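Local coordinates for BH0236 protein (Bacillus halodurans, PDB 5T7A) that probably recognises beta-1,3-glucan, acting as a family 56 carbohydrate-binding module that supports hydrolysis of this polysaccharide, at residues 99-104 and 108-113; 38-43 and 80-85; 62-67 and 72-77. All coordinates share one frame; numbering follows the deposited sequence.

Interaction 1 (99-104 and 108-113); sequences SFTYEK and QYTTEW. With EDO (1,2-ethanediol), chain C.
Tyr-109 lays its CB over one face of the Tyr-102 ring, 4.0 Å from the ring centroid and 23° off the normal, a CH-pi contact. It is displaced toward the rim, with CB 3.7 Å from Tyr-102 CZ. The two rings meet obliquely, planes 44° apart. A chi1 of 60°, with CG lodged between the backbone N and the carbonyl carbon, turns the Tyr-102 ring back across the neighbouring strand; Thr-111 CG2 approaches its edge, and Asp-34 binds its hydroxyl. Over the centre of the Tyr-109 ring lies C1 of an ethanediol, while Lys-104 CB comes in at the ring edge.

These residues belong to a beta hairpin whose second strand closes one border of the antiparallel sheet; Tyr-102 and Tyr-109 are a hydrogen-bonded pair. On the opposite surface Thr-101 OG1 and Thr-110 OG1 share a hydrogen bond of 2.8 Å, and Thr-101 OG1 is also bonded to His-63. The methyl CG2 of Thr-101 packs 3.5 Å from Gln-108 NE2, while Gln-108 OE1 bonds the Tyr-59 hydroxyl.

Past Thr-110 the pairing changes: Phe-100 N donates to the side-chain OG1 of Thr-111 (3.0 Å), whereas Thr-111 N still donates to Phe-100 O (2.8 Å). Thr-111 OG1 donates a hydrogen bond to Glu-112 O, in the carbonyl plane. Ser-99 CB, in one of two deposited conformers, then sits over the six-membered ring of Trp-113, 4.2 Å from its centroid.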
loop_
_atom_site.group_PDB
_atom_site.type_symbol
_atom_site.label_atom_id
_atom_site.label_comp_id
_atom_site.label_asym_id
_atom_site.label_seq_id
_atom_site.Cartn_x
_atom_site.Cartn_y
_atom_site.Cartn_z
ATOM N N SER A 99 -1.152 0.254 5.778
ATOM C CA SER A 99 -0.669 1.613 6.094
ATOM C C SER A 99 0.728 1.735 5.565
ATOM O O SER A 99 1.319 0.719 5.150
ATOM C CB SER A 99 -0.683 1.861 7.563
ATOM O OG SER A 99 0.080 0.867 8.246
ATOM N N PHE A 100 1.241 2.961 5.516
ATOM C CA PHE A 100 2.552 3.201 4.963
ATOM C C PHE A 100 3.449 3.976 5.884
ATOM O O PHE A 100 2.980 4.857 6.618
ATOM C CB PHE A 100 2.447 3.985 3.636
ATOM C CG PHE A 100 1.520 3.327 2.632
ATOM C CD1 PHE A 100 1.979 2.379 1.758
ATOM C CD2 PHE A 100 0.165 3.686 2.598
ATOM C CE1 PHE A 100 1.105 1.787 0.822
ATOM C CE2 PHE A 100 -0.664 3.104 1.712
ATOM C CZ PHE A 100 -0.230 2.143 0.818
ATOM N N THR A 101 4.749 3.736 5.722
ATOM C CA THR A 101 5.746 4.630 6.293
ATOM C C THR A 101 6.577 5.076 5.087
ATOM O O THR A 101 7.189 4.231 4.435
ATOM C CB THR A 101 6.583 3.933 7.391
ATOM O OG1 THR A 101 5.749 3.582 8.501
ATOM C CG2 THR A 101 7.696 4.856 7.866
ATOM N N TYR A 102 6.607 6.386 4.843
ATOM C CA TYR A 102 7.275 6.933 3.691
ATOM C C TYR A 102 8.249 8.008 4.058
ATOM O O TYR A 102 8.039 8.796 4.941
ATOM C CB TYR A 102 6.277 7.513 2.688
ATOM C CG TYR A 102 5.411 8.594 3.165
ATOM C CD1 TYR A 102 4.246 8.352 3.871
ATOM C CD2 TYR A 102 5.712 9.941 2.823
ATOM C CE1 TYR A 102 3.440 9.420 4.275
ATOM C CE2 TYR A 102 4.913 10.979 3.215
ATOM C CZ TYR A 102 3.752 10.737 3.924
ATOM O OH TYR A 102 2.946 11.759 4.332
ATOM N N GLU A 103 9.353 8.015 3.342
ATOM C CA GLU A 103 10.368 9.046 3.557
ATOM C C GLU A 103 9.974 10.273 2.683
ATOM O O GLU A 103 9.432 10.143 1.555
ATOM C CB GLU A 103 11.685 8.493 3.125
ATOM C CG GLU A 103 12.887 9.375 3.442
ATOM C CD GLU A 103 13.238 10.341 2.348
ATOM O OE1 GLU A 103 12.729 10.272 1.203
ATOM O OE2 GLU A 103 14.084 11.235 2.657
ATOM N N LYS A 104 10.263 11.462 3.173
ATOM C CA LYS A 104 10.060 12.673 2.365
ATOM C C LYS A 104 11.062 13.721 2.824
ATOM O O LYS A 104 10.913 14.274 3.882
ATOM C CB LYS A 104 8.632 13.227 2.526
ATOM C CG LYS A 104 8.350 14.506 1.702
ATOM C CD LYS A 104 6.899 14.977 1.706
ATOM C CE LYS A 104 6.572 15.671 3.029
ATOM N NZ LYS A 104 5.587 16.761 2.912
ATOM N N GLN A 108 10.733 10.497 8.005
ATOM C CA GLN A 108 9.688 9.586 7.554
ATOM C C GLN A 108 8.390 9.865 8.312
ATOM O O GLN A 108 8.345 10.431 9.402
ATOM C CB GLN A 108 10.072 8.134 7.707
ATOM C CG GLN A 108 10.410 7.754 9.142
ATOM C CD GLN A 108 10.752 6.259 9.237
ATOM O OE1 GLN A 108 11.444 5.704 8.369
ATOM N NE2 GLN A 108 10.232 5.602 10.228
ATOM N N TYR A 109 7.324 9.445 7.664
ATOM C CA TYR A 109 5.979 9.673 8.124
ATOM C C TYR A 109 5.145 8.417 7.950
ATOM O O TYR A 109 5.339 7.679 7.008
ATOM C CB TYR A 109 5.335 10.842 7.320
ATOM C CG TYR A 109 6.186 12.084 7.357
ATOM C CD1 TYR A 109 6.118 12.964 8.422
ATOM C CD2 TYR A 109 7.107 12.348 6.339
ATOM C CE1 TYR A 109 6.964 14.048 8.497
ATOM C CE2 TYR A 109 7.935 13.461 6.392
ATOM C CZ TYR A 109 7.827 14.312 7.463
ATOM O OH TYR A 109 8.643 15.471 7.538
ATOM N N THR A 110 4.189 8.193 8.847
ATOM C CA THR A 110 3.322 7.025 8.779
ATOM C C THR A 110 1.863 7.377 8.692
ATOM O O THR A 110 1.374 8.273 9.393
ATOM C CB THR A 110 3.578 6.139 10.011
ATOM O OG1 THR A 110 4.985 5.735 10.080
ATOM C CG2 THR A 110 2.721 4.879 10.011
ATOM N N THR A 111 1.167 6.677 7.820
ATOM C CA THR A 111 -0.231 6.918 7.613
ATOM C C THR A 111 -1.121 6.097 8.583
ATOM O O THR A 111 -0.692 5.156 9.204
ATOM C CB THR A 111 -0.632 6.550 6.161
ATOM O OG1 THR A 111 -0.742 5.120 5.984
ATOM C CG2 THR A 111 0.306 7.142 5.158
ATOM N N GLU A 112 -2.385 6.449 8.570
ATOM C CA GLU A 112 -3.433 5.669 9.137
ATOM C C GLU A 112 -3.561 4.358 8.407
ATOM O O GLU A 112 -2.956 4.168 7.369
ATOM C CB GLU A 112 -4.762 6.461 9.016
ATOM C CG GLU A 112 -5.291 6.494 7.601
ATOM C CD GLU A 112 -6.245 7.624 7.356
ATOM O OE1 GLU A 112 -5.770 8.766 7.236
ATOM O OE2 GLU A 112 -7.464 7.312 7.275
ATOM N N TRP A 113 -4.387 3.455 8.946
ATOM C CA TRP A 113 -4.726 2.217 8.317
ATOM C C TRP A 113 -5.887 2.414 7.381
ATOM O O TRP A 113 -6.964 2.899 7.780
ATOM C CB TRP A 113 -5.122 1.177 9.356
ATOM C CG TRP A 113 -3.997 0.693 10.150
ATOM C CD1 TRP A 113 -3.597 1.134 11.411
ATOM C CD2 TRP A 113 -3.122 -0.378 9.805
ATOM N NE1 TRP A 113 -2.482 0.434 11.819
ATOM C CE2 TRP A 113 -2.184 -0.514 10.858
ATOM C CE3 TRP A 113 -3.026 -1.220 8.703
ATOM C CZ2 TRP A 113 -1.198 -1.485 10.830
ATOM C CZ3 TRP A 113 -2.058 -2.161 8.686
ATOM C CH2 TRP A 113 -1.157 -2.287 9.733
HETATM C C1 EDO C . 4.530 15.344 6.278
HETATM O O1 EDO C . 3.715 15.876 5.165
HETATM C C2 EDO C . 4.039 16.026 7.522
HETATM O O2 EDO C . 4.450 17.363 7.507
HETATM O O HOH W 1 9.783 16.414 5.224
#

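Interaction 2 (38-43 and 80-85); sequences GIRGIT and NGEWER
Arg-40 grips the carboxylate of Glu-82 end-on, using both terminal nitrogens, one to each oxygen. The bond from Arg-40 NH1 to Glu-82 OE1 is 2.7 Å long and almost straight, 175° at the hydrogen; Glu-82 OE1 lies in the guanidinium plane and receives the donor on its syn side. The second bond, 2.8 Å from Arg-40 NH2 to Glu-82 OE2, is less regular: the nitrogen stands above the carboxylate plane, 55° out of it. The two flat groups are therefore twisted against each other and do not form a coplanar fork. Glu-82 has two deposited conformers, and this grip describes one of them.

The other hydrogen of Arg-40 NH2 goes to Glu-84 OE2, 2.7 Å away, again close to the guanidinium plane but on the anti side of the acceptor. Here the carboxylate stands nearly upright to the guanidinium, planes 79° apart. The three residues thus form a salt-bridge network on the surface of the antiparallel sheet. In that sheet, strand 46-53 runs between strands 35-40 and 82-88, so the arginine, extended from CG to NE, reaches over an intervening strand and touches Phe-50 on it. Glu-82 and Glu-84, two positions apart on their strand, both bring their carboxylates to it.

A water accepts from Arg-40 NE at 2.9 Å and donates to Glu-84 OE2 at 2.8 Å, bridging the two side chains a second time. Four of the five guanidinium N-H groups are accounted for in this way. Glu-84 OE2 collects three donors, Arg-40 NH2, the water and Arg-79 NH2; the two arginines among them would be expected to favour the ionised form of Glu-84, and Arg-40 that of Glu-82.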
loop_
_atom_site.group_PDB
_atom_site.type_symbol
_atom_site.label_atom_id
_atom_site.label_comp_id
_atom_site.label_asym_id
_atom_site.label_seq_id
_atom_site.Cartn_x
_atom_site.Cartn_y
_atom_site.Cartn_z
ATOM N N GLY A 38 -3.254 3.168 -2.660
ATOM C CA GLY A 38 -4.454 2.388 -2.733
ATOM C C GLY A 38 -4.202 1.008 -3.307
ATOM O O GLY A 38 -3.114 0.436 -3.193
ATOM N N ILE A 39 -5.266 0.480 -3.916
ATOM C CA ILE A 39 -5.273 -0.860 -4.502
ATOM C C ILE A 39 -5.501 -0.748 -6.008
ATOM O O ILE A 39 -6.433 -0.053 -6.441
ATOM C CB ILE A 39 -6.351 -1.725 -3.875
ATOM C CG1 ILE A 39 -6.212 -1.763 -2.338
ATOM C CG2 ILE A 39 -6.317 -3.120 -4.463
ATOM C CD1 ILE A 39 -4.927 -2.280 -1.736
ATOM N N ARG A 40 -4.693 -1.448 -6.812
ATOM C CA ARG A 40 -4.867 -1.490 -8.236
ATOM C C ARG A 40 -4.482 -2.904 -8.761
ATOM O O ARG A 40 -4.149 -3.773 -7.951
ATOM C CB ARG A 40 -4.083 -0.379 -8.937
ATOM C CG ARG A 40 -2.591 -0.526 -8.843
ATOM C CD ARG A 40 -1.946 0.704 -9.498
ATOM N NE ARG A 40 -0.517 0.652 -9.490
ATOM C CZ ARG A 40 0.306 1.672 -9.575
ATOM N NH1 ARG A 40 -0.130 2.924 -9.622
ATOM N NH2 ARG A 40 1.587 1.474 -9.555
ATOM N N GLY A 41 -4.572 -3.127 -10.086
ATOM C CA GLY A 41 -4.092 -4.408 -10.581
ATOM C C GLY A 41 -4.863 -5.638 -10.020
ATOM O O GLY A 41 -4.247 -6.673 -9.776
ATOM N N ILE A 42 -6.168 -5.517 -9.858
ATOM C CA ILE A 42 -6.941 -6.574 -9.213
ATOM C C ILE A 42 -7.198 -7.713 -10.241
ATOM O O ILE A 42 -7.707 -7.450 -11.364
ATOM C CB ILE A 42 -8.219 -6.011 -8.678
ATOM C CG1 ILE A 42 -7.887 -5.026 -7.540
ATOM C CG2 ILE A 42 -9.118 -7.134 -8.189
ATOM C CD1 ILE A 42 -8.994 -4.054 -7.247
ATOM N N THR A 43 -6.722 -8.894 -9.881
ATOM C CA THR A 43 -6.946 -10.100 -10.714
ATOM C C THR A 43 -7.558 -11.146 -9.802
ATOM O O THR A 43 -7.798 -10.920 -8.597
ATOM C CB THR A 43 -5.680 -10.645 -11.299
ATOM O OG1 THR A 43 -4.880 -11.233 -10.266
ATOM C CG2 THR A 43 -4.907 -9.571 -12.037
ATOM N N ASN A 80 9.446 3.635 -11.474
ATOM C CA ASN A 80 9.063 4.909 -12.097
ATOM C C ASN A 80 8.454 5.886 -11.164
ATOM O O ASN A 80 7.449 6.545 -11.480
ATOM C CB ASN A 80 8.126 4.689 -13.248
ATOM C CG ASN A 80 8.783 3.916 -14.354
ATOM O OD1 ASN A 80 10.015 4.038 -14.575
ATOM N ND2 ASN A 80 7.984 3.090 -15.051
ATOM N N GLY A 81 9.047 5.971 -9.992
ATOM C CA GLY A 81 8.602 6.981 -9.024
ATOM C C GLY A 81 7.406 6.580 -8.156
ATOM O O GLY A 81 6.973 7.403 -7.308
ATOM N N GLU A 82 6.898 5.364 -8.359
ATOM C CA GLU A 82 5.794 4.785 -7.592
ATOM C C GLU A 82 6.387 3.671 -6.788
ATOM O O GLU A 82 7.546 3.316 -7.033
ATOM C CB GLU A 82 4.719 4.209 -8.510
ATOM C CG GLU A 82 3.997 5.209 -9.372
ATOM C CD GLU A 82 2.790 4.589 -9.995
ATOM O OE1 GLU A 82 1.684 4.984 -9.636
ATOM O OE2 GLU A 82 2.904 3.630 -10.789
ATOM N N TRP A 83 5.620 3.132 -5.842
ATOM C CA TRP A 83 6.061 2.034 -4.962
ATOM C C TRP A 83 4.919 1.014 -4.917
ATOM O O TRP A 83 3.734 1.349 -4.797
ATOM C CB TRP A 83 6.408 2.526 -3.615
ATOM C CG TRP A 83 7.507 3.515 -3.589
ATOM C CD1 TRP A 83 7.461 4.842 -3.959
ATOM C CD2 TRP A 83 8.863 3.253 -3.246
ATOM N NE1 TRP A 83 8.685 5.399 -3.825
ATOM C CE2 TRP A 83 9.577 4.436 -3.447
ATOM C CE3 TRP A 83 9.544 2.127 -2.798
ATOM C CZ2 TRP A 83 10.931 4.528 -3.168
ATOM C CZ3 TRP A 83 10.917 2.247 -2.556
ATOM C CH2 TRP A 83 11.559 3.443 -2.747
ATOM N N GLU A 84 5.275 -0.263 -4.991
ATOM C CA GLU A 84 4.274 -1.335 -5.112
ATOM C C GLU A 84 4.566 -2.501 -4.208
ATOM O O GLU A 84 5.753 -2.792 -3.917
ATOM C CB GLU A 84 4.267 -1.895 -6.522
ATOM C CG GLU A 84 3.803 -0.863 -7.505
ATOM C CD GLU A 84 3.828 -1.320 -8.970
ATOM O OE1 GLU A 84 4.862 -1.953 -9.398
ATOM O OE2 GLU A 84 2.857 -0.952 -9.698
ATOM N N ARG A 85 3.496 -3.161 -3.780
ATOM C CA ARG A 85 3.579 -4.458 -3.117
ATOM C C ARG A 85 2.390 -5.295 -3.635
ATOM O O ARG A 85 1.240 -4.956 -3.420
ATOM C CB ARG A 85 3.565 -4.337 -1.614
ATOM C CG ARG A 85 3.463 -5.660 -0.883
ATOM C CD ARG A 85 4.744 -6.395 -0.849
ATOM N NE ARG A 85 4.504 -7.749 -0.304
ATOM C CZ ARG A 85 5.489 -8.626 -0.229
ATOM N NH1 ARG A 85 6.713 -8.256 -0.577
ATOM N NH2 ARG A 85 5.224 -9.857 0.213
HETATM O O HOH W 2 0.338 -1.919 -10.570
#

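Interaction 3 (62-67 and 72-77); sequences VHLKVN and LNYRMT. With EDO (1,2-ethanediol), chain F; EDO (1,2-ethanediol), chain E.
Val-62 and Met-76 make the tight end of the contact: Val-62 CG1 lies 3.8 Å from Met-76 CG, the two side chains crossing at about a right angle. Next along the same face, Leu-64 CD2 meets the edge of the Tyr-74 ring at CE2, 3.9 Å away, and Val-62 CG1 comes to that ring's edge as well. With chi1 at 63°, Leu-64 CG sits between its backbone N and carbonyl carbon, and its other methyl, CD1, reaches Leu-72 CD1 at 4.0 Å. Phe-100, Ile-49 and Trp-83 continue this apolar layer inward.

The framework is a beta hairpin of strands 60-66 and 72-79, in which Val-62 with Tyr-74 and Leu-64 with Leu-72 are antiparallel hydrogen-bonded pairs. Between them, His-63 and Asn-73 form a non-hydrogen-bonded pair whose side chains take the opposite face, where Asn-73 is exposed and His-63 partly so. There the contact is polar and sparse: His-63 ND1 donates to Asn-73 OD1 at 2.8 Å, with the oxygen close to the ring plane but the donor tilted 33° from the carbonyl plane. Gln-71 also donates to this oxygen, and His-63 NE2 is bonded to Thr-101. With alanine in place of His-63, Asn-73 OD1 would probably lose one of its donors and Thr-101 OG1 the imidazole NE2 it is bonded to.

Toward the turn the backbone pairing stays regular but the side-chain packing opens out: Leu-72 is exposed, with ethanediol C2 3.7 Å from its CD1, and Val-66 N donates to O2 of the same ethanediol at 2.8 Å.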
loop_
_atom_site.group_PDB
_atom_site.type_symbol
_atom_site.label_atom_id
_atom_site.label_comp_id
_atom_site.label_asym_id
_atom_site.label_seq_id
_atom_site.Cartn_x
_atom_site.Cartn_y
_atom_site.Cartn_z
ATOM N N VAL A 62 5.330 -0.752 3.549
ATOM C CA VAL A 62 3.943 -1.016 3.773
ATOM C C VAL A 62 3.753 -1.953 4.935
ATOM O O VAL A 62 4.573 -2.874 5.137
ATOM C CB VAL A 62 3.255 -1.542 2.486
ATOM C CG1 VAL A 62 3.819 -2.881 2.015
ATOM C CG2 VAL A 62 1.761 -1.608 2.661
ATOM N N HIS A 63 2.722 -1.691 5.712
ATOM C CA HIS A 63 2.319 -2.490 6.920
ATOM C C HIS A 63 0.962 -3.063 6.554
ATOM O O HIS A 63 0.096 -2.317 6.083
ATOM C CB HIS A 63 2.188 -1.581 8.128
ATOM C CG HIS A 63 3.325 -0.623 8.270
ATOM N ND1 HIS A 63 4.629 -1.038 8.514
ATOM C CD2 HIS A 63 3.395 0.704 8.090
ATOM C CE1 HIS A 63 5.433 0.007 8.503
ATOM N NE2 HIS A 63 4.714 1.081 8.264
ATOM N N LEU A 64 0.780 -4.402 6.645
ATOM C CA LEU A 64 -0.506 -4.970 6.217
ATOM C C LEU A 64 -0.972 -6.066 7.125
ATOM O O LEU A 64 -0.167 -6.729 7.800
ATOM C CB LEU A 64 -0.478 -5.357 4.751
ATOM C CG LEU A 64 0.500 -6.442 4.304
ATOM C CD1 LEU A 64 -0.157 -7.784 4.556
ATOM C CD2 LEU A 64 0.889 -6.253 2.824
ATOM N N LYS A 65 -2.283 -6.233 7.134
ATOM C CA LYS A 65 -2.900 -7.387 7.802
ATOM C C LYS A 65 -4.051 -7.846 6.980
ATOM O O LYS A 65 -4.764 -7.052 6.373
ATOM C CB LYS A 65 -3.515 -6.937 9.115
ATOM C CG LYS A 65 -2.613 -6.397 10.159
ATOM C CD LYS A 65 -3.476 -5.668 11.202
ATOM C CE LYS A 65 -2.587 -5.173 12.291
ATOM N NZ LYS A 65 -3.327 -4.901 13.554
ATOM N N VAL A 66 -4.346 -9.142 7.043
ATOM C CA VAL A 66 -5.453 -9.695 6.308
ATOM C C VAL A 66 -6.424 -10.346 7.322
ATOM O O VAL A 66 -5.954 -11.153 8.129
ATOM C CB VAL A 66 -4.973 -10.756 5.342
ATOM C CG1 VAL A 66 -6.193 -11.386 4.655
ATOM C CG2 VAL A 66 -3.985 -10.224 4.302
ATOM N N ASN A 67 -7.704 -9.977 7.265
ATOM C CA ASN A 67 -8.768 -10.458 8.230
ATOM C C ASN A 67 -8.258 -10.340 9.674
ATOM O O ASN A 67 -8.401 -11.264 10.515
ATOM C CB ASN A 67 -9.129 -11.899 7.890
ATOM C CG ASN A 67 -9.677 -12.052 6.470
ATOM O OD1 ASN A 67 -10.420 -11.196 6.029
ATOM N ND2 ASN A 67 -9.239 -13.064 5.739
ATOM N N LEU A 72 2.283 -7.630 8.942
ATOM C CA LEU A 72 3.428 -7.948 8.128
ATOM C C LEU A 72 3.949 -6.633 7.569
ATOM O O LEU A 72 3.151 -5.784 7.219
ATOM C CB LEU A 72 2.965 -8.836 7.009
ATOM C CG LEU A 72 2.329 -10.140 7.470
ATOM C CD1 LEU A 72 1.702 -10.879 6.282
ATOM C CD2 LEU A 72 3.383 -10.982 8.111
ATOM N N ASN A 73 5.251 -6.443 7.587
ATOM C CA ASN A 73 5.912 -5.241 7.139
ATOM C C ASN A 73 6.869 -5.523 5.977
ATOM O O ASN A 73 7.736 -6.423 6.069
ATOM C CB ASN A 73 6.652 -4.585 8.283
ATOM C CG ASN A 73 5.755 -4.444 9.495
ATOM O OD1 ASN A 73 4.790 -3.674 9.480
ATOM N ND2 ASN A 73 5.997 -5.262 10.512
ATOM N N TYR A 74 6.789 -4.715 4.908
ATOM C CA TYR A 74 7.582 -4.962 3.727
ATOM C C TYR A 74 8.093 -3.645 3.170
ATOM O O TYR A 74 7.384 -2.630 3.183
ATOM C CB TYR A 74 6.812 -5.644 2.618
ATOM C CG TYR A 74 6.158 -6.948 2.960
ATOM C CD1 TYR A 74 6.893 -8.137 2.967
ATOM C CD2 TYR A 74 4.838 -7.019 3.360
ATOM C CE1 TYR A 74 6.296 -9.336 3.307
ATOM C CE2 TYR A 74 4.215 -8.210 3.639
ATOM C CZ TYR A 74 4.942 -9.401 3.602
ATOM O OH TYR A 74 4.370 -10.608 3.979
ATOM N N ARG A 75 9.327 -3.652 2.684
ATOM C CA ARG A 75 9.824 -2.574 1.837
ATOM C C ARG A 75 9.167 -2.734 0.501
ATOM O O ARG A 75 9.294 -3.806 -0.135
ATOM C CB ARG A 75 11.375 -2.605 1.781
ATOM C CG ARG A 75 11.990 -1.592 0.832
ATOM C CD ARG A 75 11.782 -0.169 1.280
ATOM N NE ARG A 75 12.285 0.141 2.621
ATOM C CZ ARG A 75 13.574 0.342 2.910
ATOM N NH1 ARG A 75 14.476 0.332 1.978
ATOM N NH2 ARG A 75 13.933 0.587 4.135
ATOM N N MET A 76 8.489 -1.698 0.025
ATOM C CA MET A 76 7.859 -1.705 -1.261
ATOM C C MET A 76 8.929 -1.653 -2.342
ATOM O O MET A 76 10.095 -1.244 -2.094
ATOM C CB MET A 76 6.839 -0.548 -1.352
ATOM C CG MET A 76 5.788 -0.620 -0.253
ATOM S SD MET A 76 4.492 0.673 -0.512
ATOM C CE MET A 76 3.420 -0.112 -1.672
ATOM N N THR A 77 8.522 -2.033 -3.536
ATOM C CA THR A 77 9.363 -1.976 -4.728
ATOM C C THR A 77 9.125 -0.726 -5.509
ATOM O O THR A 77 7.997 -0.421 -5.851
ATOM C CB THR A 77 9.122 -3.174 -5.603
ATOM O OG1 THR A 77 9.391 -4.363 -4.820
ATOM C CG2 THR A 77 10.106 -3.123 -6.811
HETATM C C1 EDO F . -2.190 -12.648 7.236
HETATM O O1 EDO F . -0.995 -13.398 7.211
HETATM C C2 EDO F . -1.781 -11.199 7.461
HETATM O O2 EDO F . -2.431 -10.574 8.580
HETATM C C1 EDO E . -5.318 -2.651 11.693
HETATM O O1 EDO E . -5.160 -3.539 12.787
HETATM C C2 EDO E . -5.891 -1.394 12.264
HETATM O O2 EDO E . -7.257 -1.246 11.895
#

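All three contacts belong to one antiparallel sheet. Interactions 1 and 3, with centres 12 Å apart, join directly where strands 95-103 and 60-66 run side by side: Ser-99 O lies 2.8 Å from His-63 N, and Thr-101 OG1 2.7 Å from His-63 NE2. Interaction 3 is nested in the chain loop closed by interaction 2 and meets it through Glu-84 N and Thr-77 O, 2.9 Å apart. Interactions 1 and 2 lie on opposite sides of the chain's centre, 16 Å between centres, without touching. The ethanediols at interactions 1 and 3 probably come from the crystallisation liquor and do not by themselves locate a glucan site.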